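Local coordinates for protein 5'-tyrosyl-DNA phosphodiesterase (Caenorhabditis elegans, PDB 4FVA) that is a magnesium-binding member of the endonuclease/exonuclease/phosphatase family, built on a DNase I-like fold, at residues Arg27-Leu30 against Thr31-Lys34; Asp57-Pro60 against Ile61-Gln65; Gln235-Arg238 against Ser239-Cys242. All coordinates share one frame; numbering follows the deposited sequence.

In the fold
All three contacts are local and follow one another along the chain without nesting or crossing. Contact 1 forms the first turn of helix 29-43, which links the parallel strands 13-20 and 47-53 in a beta-alpha-beta unit. Contact 2 comes next, at residues 57-65, where the short helix 59-62 fills the connection from strand 47-53 to strand 68-72. Contact 3, much later, folds back the loop between strands 226-232 and 249-255. Contact 1 lies between the other two: Leu-30 and Lys-34 touch Pro-60, while Ser-28, Thr-31 and Arg-32 meet Cys-240, Ser-239 and Cys-242. Contacts 2 and 3 do not touch, their nearest atoms being about 11 Å apart.

Contact 1 (Arg27-Leu30 against Thr31-Lys34); sequences RSLL and TRMK
Arg-32 reaches back along the start of helix 29-43 to the carbonyl of Arg-27: NH1 donates to Arg-27 O over 3.3 Å, a fairly straight bond at 162°. The oxygen sits at the guanidinium edge, near its plane, whereas the donor is tilted from the carbonyl plane. A bend at chi3 (41°) turns the end of Arg-32 out of line with its CB-CG-CD stem. Each nitrogen of the group has an acceptor: NH1 also bonds Asp-25 O, NE takes Pro-244 O, and NH2 reaches the main-chain oxygen of Asp-22, whose residue belongs to the magnesium site. Met-33 CE lies over one guanidinium face, offset toward its rim.

The backbone supplies three successive i to i+4 bonds: Arg-32 N to Ser-28 O at 2.9 Å, Met-33 N to Leu-29 O at 2.8 Å, and Lys-34 N to Leu-30 O at 2.9 Å. Ser-28 holds the N-cap position, but its side chain makes no capping bond. Side chains then pack one turn apart. Leu-29 CD1 lies 3.9 Å from Met-33 CG and 3.7 Å from Arg-32 NH1, an oblique approach to the guanidinium. Leu-30 CG meets the aliphatic CE of Lys-34 at 3.9 Å, the two side chains slanting across one another. Arg-27 turns its charge elsewhere, in a salt bridge with Asp-25.

Four carbonyls, three from the run leading into the helix and one from Pro-244, thus share one buried cation, which probably fixes its rotation and ties the helix start to the loop at Pro-244. With its side chain about 7 Å from the magnesium ion, Arg-32 is a plausible second-shell support for the backbone of the metal ligand Asp-22.

Contact 2 (Asp57-Pro60 against Ile61-Gln65); sequences DLAP and IDKLQ
The short helix 59-62, running on into a 3-10 turn at residues 63-65, bridges strand 47-53 and strand 68-72, and at its start Leu-58 O receives the amide of Asp-62. That bond, Asp-62 N to Leu-58 O, is 2.9 Å long and nearly straight at 169°. The same oxygen takes a second, weak bond from Ile-61 N at 2.8 Å, bent to 121°, so an i+3 and an i+4 donor converge on one carbonyl. Lys-63 N continues the alpha-helical pattern with a 2.7 Å bond to Ala-59 O.

Beyond this the repeat tightens: Leu-64 N bonds Ile-61 O at 2.9 Å, and Gln-65 N bonds Asp-62 O. Pro-60, with no amide hydrogen to give, is accommodated early in the helical run.

On the inner side Leu-58 CD1 lies against Ile-61 CB at 3.8 Å, the two side chains crossing at about a right angle. Leu-58 reaches it with CG anti to the backbone N (chi1 -177°). This pair faces the sheet, Leu-58 resting on Val-53, Tyr-72 and Tyr-80 and Ile-61 on Leu-50. The CB, CG and CD of Lys-63 run past Ala-59 O, CG at 3.3 Å. Asp-62 sends OD1 to the hydroxyl of Tyr-72. Pro-60 leans on Leu-30 and Lys-34 of helix 29-43.

The arrangement is a short alpha-helical stretch passing into 3-10 geometry, a helical connection laid over one sheet of the two-sheet DNase I-like fold.

Contact 3 (Gln235-Arg238 against Ser239-Cys242); sequences QRIR and SCLC
The Arg-236 guanidinium meets Leu-241 at its edge: Leu-241 O lies near the plane, Leu-241 C in it, and Cys-242 CA approaches obliquely. NH1 donates to Leu-241 O over 2.9 Å at 149°, coming from above the carbonyl plane and not along a lone pair. The arginine chain is kinked at chi3 (-78°) and folds over this same peptide, with CD 3.4 Å from Leu-241 O. NH1 is shared, since it also makes a salt bridge to Asp-203.

Two main-chain bonds bring the two arms of the loop together. Ile-237 N gives a short bond of 2.7 Å, nearly straight at 168°, to Cys-242 O. In return Ile-237 O accepts Leu-241 N at 2.7 Å, but this bond is bent and weak. The second closes an alpha-turn across residues 238-240, with Leu-241 in a left-handed helical conformation, and together they form a hairpin-like reversal of the loop.

Ile-237 fills one side of the turn. Its CG2 meets Cys-240 SG at 3.8 Å and lies 3.9 Å from Ser-239 OG, while CD1 extends beside Cys-242 O at 3.6 Å. Leu-241 CD2 comes within 3.3 Å of Arg-238 O. Ile-237 also rests on Ala-35 of helix 29-43, and the two cysteines face Ser-28.

The reversal is thus held by one good and one weak backbone bond and by an arginine whose NH1 is shared between the Leu-241 carbonyl and the carboxylate of Asp-203; the isoleucine and cysteines add an apolar side next to the helix.

Contact 1 (Arg27-Leu30 against Thr31-Lys34)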
loop_
_atom_site.group_PDB
_atom_site.type_symbol
_atom_site.label_atom_id
_atom_site.label_comp_id
_atom_site.label_asym_id
_atom_site.label_seq_id
_atom_site.Cartn_x
_atom_site.Cartn_y
_atom_site.Cartn_z
ATOM N N ARG A 27 -7.796 -17.110 -10.904
ATOM C CA ARG A 27 -9.078 -16.943 -11.582
ATOM C C ARG A 27 -9.270 -15.551 -12.198
ATOM O O ARG A 27 -9.235 -14.546 -11.490
ATOM C CB ARG A 27 -10.215 -17.230 -10.602
ATOM C CG ARG A 27 -10.152 -18.645 -10.012
ATOM C CD ARG A 27 -11.033 -18.827 -8.770
ATOM N NE ARG A 27 -10.617 -17.963 -7.665
ATOM C CZ ARG A 27 -11.251 -17.874 -6.499
ATOM N NH1 ARG A 27 -12.336 -18.603 -6.271
ATOM N NH2 ARG A 27 -10.795 -17.059 -5.558
ATOM N N SER A 28 -9.491 -15.500 -13.511
ATOM C CA SER A 28 -9.716 -14.234 -14.214
ATOM C C SER A 28 -8.589 -13.230 -13.967
ATOM O O SER A 28 -8.819 -12.015 -13.954
ATOM C CB SER A 28 -11.054 -13.612 -13.794
ATOM O OG SER A 28 -12.149 -14.397 -14.222
ATOM N N LEU A 29 -7.378 -13.737 -13.762
ATOM C CA LEU A 29 -6.243 -12.884 -13.415
ATOM C C LEU A 29 -5.982 -11.757 -14.434
ATOM O O LEU A 29 -5.748 -10.600 -14.055
ATOM C CB LEU A 29 -4.983 -13.720 -13.183
ATOM C CG LEU A 29 -3.741 -12.925 -12.766
ATOM C CD1 LEU A 29 -3.996 -12.201 -11.441
ATOM C CD2 LEU A 29 -2.500 -13.845 -12.648
ATOM N N LEU A 30 -5.952 -12.097 -15.720
ATOM C CA LEU A 30 -5.686 -11.083 -16.739
ATOM C C LEU A 30 -6.770 -10.015 -16.747
ATOM O O LEU A 30 -6.478 -8.822 -16.714
ATOM C CB LEU A 30 -5.517 -11.706 -18.134
ATOM C CG LEU A 30 -5.219 -10.684 -19.252
ATOM C CD1 LEU A 30 -3.975 -9.873 -18.940
ATOM C CD2 LEU A 30 -5.011 -11.392 -20.578
ATOM N N THR A 31 -8.029 -10.433 -16.751
ATOM C CA THR A 31 -9.113 -9.462 -16.746
ATOM C C THR A 31 -9.017 -8.562 -15.515
ATOM O O THR A 31 -9.227 -7.339 -15.602
ATOM C CB THR A 31 -10.490 -10.159 -16.799
ATOM O OG1 THR A 31 -10.613 -10.881 -18.028
ATOM C CG2 THR A 31 -11.621 -9.153 -16.705
ATOM N N ARG A 32 -8.702 -9.168 -14.372
ATOM C CA ARG A 32 -8.597 -8.425 -13.119
ATOM C C ARG A 32 -7.419 -7.438 -13.140
ATOM O O ARG A 32 -7.547 -6.305 -12.668
ATOM C CB ARG A 32 -8.520 -9.374 -11.908
ATOM C CG ARG A 32 -9.819 -10.174 -11.629
ATOM C CD ARG A 32 -9.610 -11.323 -10.618
ATOM N NE ARG A 32 -8.745 -10.875 -9.547
ATOM C CZ ARG A 32 -7.628 -11.471 -9.157
ATOM N NH1 ARG A 32 -7.255 -12.626 -9.690
ATOM N NH2 ARG A 32 -6.906 -10.913 -8.190
ATOM N N MET A 33 -6.280 -7.855 -13.694
ATOM C CA MET A 33 -5.131 -6.941 -13.753
ATOM C C MET A 33 -5.416 -5.767 -14.704
ATOM O O MET A 33 -5.011 -4.642 -14.443
ATOM C CB MET A 33 -3.837 -7.661 -14.148
ATOM C CG MET A 33 -3.351 -8.714 -13.136
ATOM S SD MET A 33 -3.144 -8.076 -11.461
ATOM C CE MET A 33 -4.785 -8.356 -10.819
ATOM N N LYS A 34 -6.118 -6.040 -15.804
ATOM C CA LYS A 34 -6.574 -4.970 -16.689
ATOM C C LYS A 34 -7.486 -4.011 -15.933
ATOM O O LYS A 34 -7.407 -2.805 -16.121
ATOM C CB LYS A 34 -7.313 -5.531 -17.909
ATOM C CG LYS A 34 -6.419 -6.241 -18.918
ATOM C CD LYS A 34 -7.265 -6.805 -20.072
ATOM C CE LYS A 34 -6.393 -7.481 -21.130
ATOM N NZ LYS A 34 -7.194 -8.126 -22.218
#

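Contact 2 (Asp57-Pro60 against Ile61-Gln65)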
loop_
_atom_site.group_PDB
_atom_site.type_symbol
_atom_site.label_atom_id
_atom_site.label_comp_id
_atom_site.label_asym_id
_atom_site.label_seq_id
_atom_site.Cartn_x
_atom_site.Cartn_y
_atom_site.Cartn_z
ATOM N N ASP A 57 0.637 -12.554 -16.232
ATOM C CA ASP A 57 -0.369 -11.574 -16.623
ATOM C C ASP A 57 -0.063 -10.194 -16.042
ATOM O O ASP A 57 -0.972 -9.434 -15.701
ATOM C CB ASP A 57 -1.773 -12.033 -16.196
ATOM C CG ASP A 57 -2.271 -13.226 -17.013
ATOM O OD1 ASP A 57 -1.850 -13.351 -18.179
ATOM O OD2 ASP A 57 -3.089 -14.026 -16.495
ATOM N N LEU A 58 1.222 -9.870 -15.946
ATOM C CA LEU A 58 1.641 -8.593 -15.386
ATOM C C LEU A 58 1.521 -7.451 -16.412
ATOM O O LEU A 58 1.515 -6.265 -16.050
ATOM C CB LEU A 58 3.072 -8.723 -14.863
ATOM C CG LEU A 58 3.686 -7.517 -14.160
ATOM C CD1 LEU A 58 2.941 -7.199 -12.864
ATOM C CD2 LEU A 58 5.141 -7.819 -13.867
ATOM N N ALA A 59 1.385 -7.802 -17.689
ATOM C CA ALA A 59 1.450 -6.791 -18.758
ATOM C C ALA A 59 0.626 -5.520 -18.516
ATOM O O ALA A 59 1.146 -4.408 -18.641
ATOM C CB ALA A 59 1.067 -7.415 -20.115
ATOM N N PRO A 60 -0.657 -5.679 -18.147
ATOM C CA PRO A 60 -1.497 -4.485 -17.958
ATOM C C PRO A 60 -0.924 -3.575 -16.889
ATOM O O PRO A 60 -1.039 -2.362 -17.003
ATOM C CB PRO A 60 -2.848 -5.066 -17.507
ATOM C CG PRO A 60 -2.818 -6.525 -17.982
ATOM C CD PRO A 60 -1.378 -6.929 -17.857
ATOM N N ILE A 61 -0.300 -4.163 -15.876
ATOM C CA ILE A 61 0.364 -3.389 -14.846
ATOM C C ILE A 61 1.649 -2.754 -15.379
ATOM O O ILE A 61 1.896 -1.555 -15.202
ATOM C CB ILE A 61 0.676 -4.248 -13.609
ATOM C CG1 ILE A 61 -0.586 -4.985 -13.141
ATOM C CG2 ILE A 61 1.268 -3.397 -12.511
ATOM C CD1 ILE A 61 -1.723 -4.063 -12.774
ATOM N N ASP A 62 2.475 -3.576 -16.017
ATOM C CA ASP A 62 3.741 -3.118 -16.571
ATOM C C ASP A 62 3.537 -1.990 -17.574
ATOM O O ASP A 62 4.395 -1.128 -17.717
ATOM C CB ASP A 62 4.496 -4.285 -17.219
ATOM C CG ASP A 62 5.998 -4.233 -16.966
ATOM O OD1 ASP A 62 6.425 -3.717 -15.901
ATOM O OD2 ASP A 62 6.753 -4.726 -17.835
ATOM N N LYS A 63 2.403 -2.005 -18.272
ATOM C CA LYS A 63 2.095 -0.950 -19.236
ATOM C C LYS A 63 1.879 0.412 -18.579
ATOM O O LYS A 63 1.873 1.431 -19.267
ATOM C CB LYS A 63 0.883 -1.318 -20.092
ATOM C CG LYS A 63 1.182 -2.353 -21.188
ATOM C CD LYS A 63 -0.104 -2.823 -21.864
ATOM C CE LYS A 63 0.140 -4.015 -22.781
ATOM N NZ LYS A 63 -1.146 -4.551 -23.316
ATOM N N LEU A 64 1.691 0.443 -17.260
ATOM C CA LEU A 64 1.557 1.730 -16.564
ATOM C C LEU A 64 2.865 2.529 -16.587
ATOM O O LEU A 64 2.887 3.701 -16.195
ATOM C CB LEU A 64 1.078 1.531 -15.118
ATOM C CG LEU A 64 -0.351 1.026 -14.926
ATOM C CD1 LEU A 64 -0.606 0.634 -13.477
ATOM C CD2 LEU A 64 -1.343 2.106 -15.377
ATOM N N GLN A 65 3.940 1.908 -17.076
ATOM C CA GLN A 65 5.236 2.577 -17.132
ATOM C C GLN A 65 5.222 3.769 -18.083
ATOM O O GLN A 65 6.139 4.598 -18.075
ATOM C CB GLN A 65 6.361 1.601 -17.502
ATOM C CG GLN A 65 6.332 1.105 -18.951
ATOM C CD GLN A 65 7.463 0.124 -19.254
ATOM O OE1 GLN A 65 7.374 -1.057 -18.926
ATOM N NE2 GLN A 65 8.533 0.616 -19.876
#

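Contact 3 (Gln235-Arg238 against Ser239-Cys242)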
loop_
_atom_site.group_PDB
_atom_site.type_symbol
_atom_site.label_atom_id
_atom_site.label_comp_id
_atom_site.label_asym_id
_atom_site.label_seq_id
_atom_site.Cartn_x
_atom_site.Cartn_y
_atom_site.Cartn_z
ATOM N N GLN A 235 -16.059 -1.898 -7.242
ATOM C CA GLN A 235 -17.063 -2.276 -8.225
ATOM C C GLN A 235 -16.718 -3.613 -8.872
ATOM O O GLN A 235 -15.555 -3.892 -9.186
ATOM C CB GLN A 235 -17.189 -1.176 -9.278
ATOM C CG GLN A 235 -18.184 -1.455 -10.379
ATOM C CD GLN A 235 -18.264 -0.308 -11.364
ATOM O OE1 GLN A 235 -17.658 0.742 -11.158
ATOM N NE2 GLN A 235 -18.989 -0.513 -12.453
ATOM N N ARG A 236 -17.736 -4.450 -9.038
ATOM C CA ARG A 236 -17.563 -5.741 -9.685
ATOM C C ARG A 236 -17.227 -5.571 -11.171
ATOM O O ARG A 236 -17.760 -4.683 -11.834
ATOM C CB ARG A 236 -18.856 -6.554 -9.534
ATOM C CG ARG A 236 -18.662 -8.053 -9.564
ATOM C CD ARG A 236 -19.982 -8.796 -9.360
ATOM N NE ARG A 236 -20.406 -8.835 -7.958
ATOM C CZ ARG A 236 -19.889 -9.660 -7.049
ATOM N NH1 ARG A 236 -18.913 -10.482 -7.392
ATOM N NH2 ARG A 236 -20.333 -9.655 -5.796
ATOM N N ILE A 237 -16.368 -6.432 -11.705
ATOM C CA ILE A 237 -16.086 -6.393 -13.132
ATOM C C ILE A 237 -17.216 -7.109 -13.860
ATOM O O ILE A 237 -17.540 -8.243 -13.526
ATOM C CB ILE A 237 -14.733 -7.069 -13.452
ATOM C CG1 ILE A 237 -13.582 -6.395 -12.677
ATOM C CG2 ILE A 237 -14.452 -7.020 -14.936
ATOM C CD1 ILE A 237 -12.321 -7.264 -12.576
ATOM N N ARG A 238 -17.810 -6.467 -14.863
ATOM C CA ARG A 238 -18.985 -7.051 -15.504
ATOM C C ARG A 238 -18.695 -8.333 -16.270
ATOM O O ARG A 238 -19.435 -9.303 -16.140
ATOM C CB ARG A 238 -19.696 -6.050 -16.421
ATOM C CG ARG A 238 -21.033 -6.598 -16.972
ATOM C CD ARG A 238 -21.707 -5.625 -17.942
ATOM N NE ARG A 238 -22.981 -6.123 -18.467
ATOM C CZ ARG A 238 -23.129 -6.682 -19.667
ATOM N NH1 ARG A 238 -22.082 -6.809 -20.472
ATOM N NH2 ARG A 238 -24.326 -7.108 -20.067
ATOM N N SER A 239 -17.628 -8.351 -17.060
ATOM C CA SER A 239 -17.379 -9.491 -17.939
ATOM C C SER A 239 -17.132 -10.811 -17.194
ATOM O O SER A 239 -17.440 -11.896 -17.707
ATOM C CB SER A 239 -16.212 -9.184 -18.885
ATOM O OG SER A 239 -14.994 -9.036 -18.172
ATOM N N CYS A 240 -16.584 -10.731 -15.987
ATOM C CA CYS A 240 -16.235 -11.949 -15.253
ATOM C C CYS A 240 -16.887 -11.984 -13.873
ATOM O O CYS A 240 -16.672 -12.923 -13.114
ATOM C CB CYS A 240 -14.721 -12.104 -15.130
ATOM S SG CYS A 240 -13.904 -10.730 -14.290
ATOM N N LEU A 241 -17.610 -10.920 -13.522
ATOM C CA LEU A 241 -18.390 -10.896 -12.281
ATOM C C LEU A 241 -17.575 -11.072 -10.996
ATOM O O LEU A 241 -18.104 -11.514 -9.980
ATOM C CB LEU A 241 -19.515 -11.942 -12.332
ATOM C CG LEU A 241 -20.490 -11.773 -13.495
ATOM C CD1 LEU A 241 -21.634 -12.816 -13.410
ATOM C CD2 LEU A 241 -21.060 -10.358 -13.459
ATOM N N CYS A 242 -16.292 -10.746 -11.031
ATOM C CA CYS A 242 -15.526 -10.721 -9.789
ATOM C C CYS A 242 -14.975 -9.314 -9.534
ATOM O O CYS A 242 -14.995 -8.444 -10.430
ATOM C CB CYS A 242 -14.411 -11.755 -9.823
ATOM S SG CYS A 242 -13.184 -11.392 -11.088
#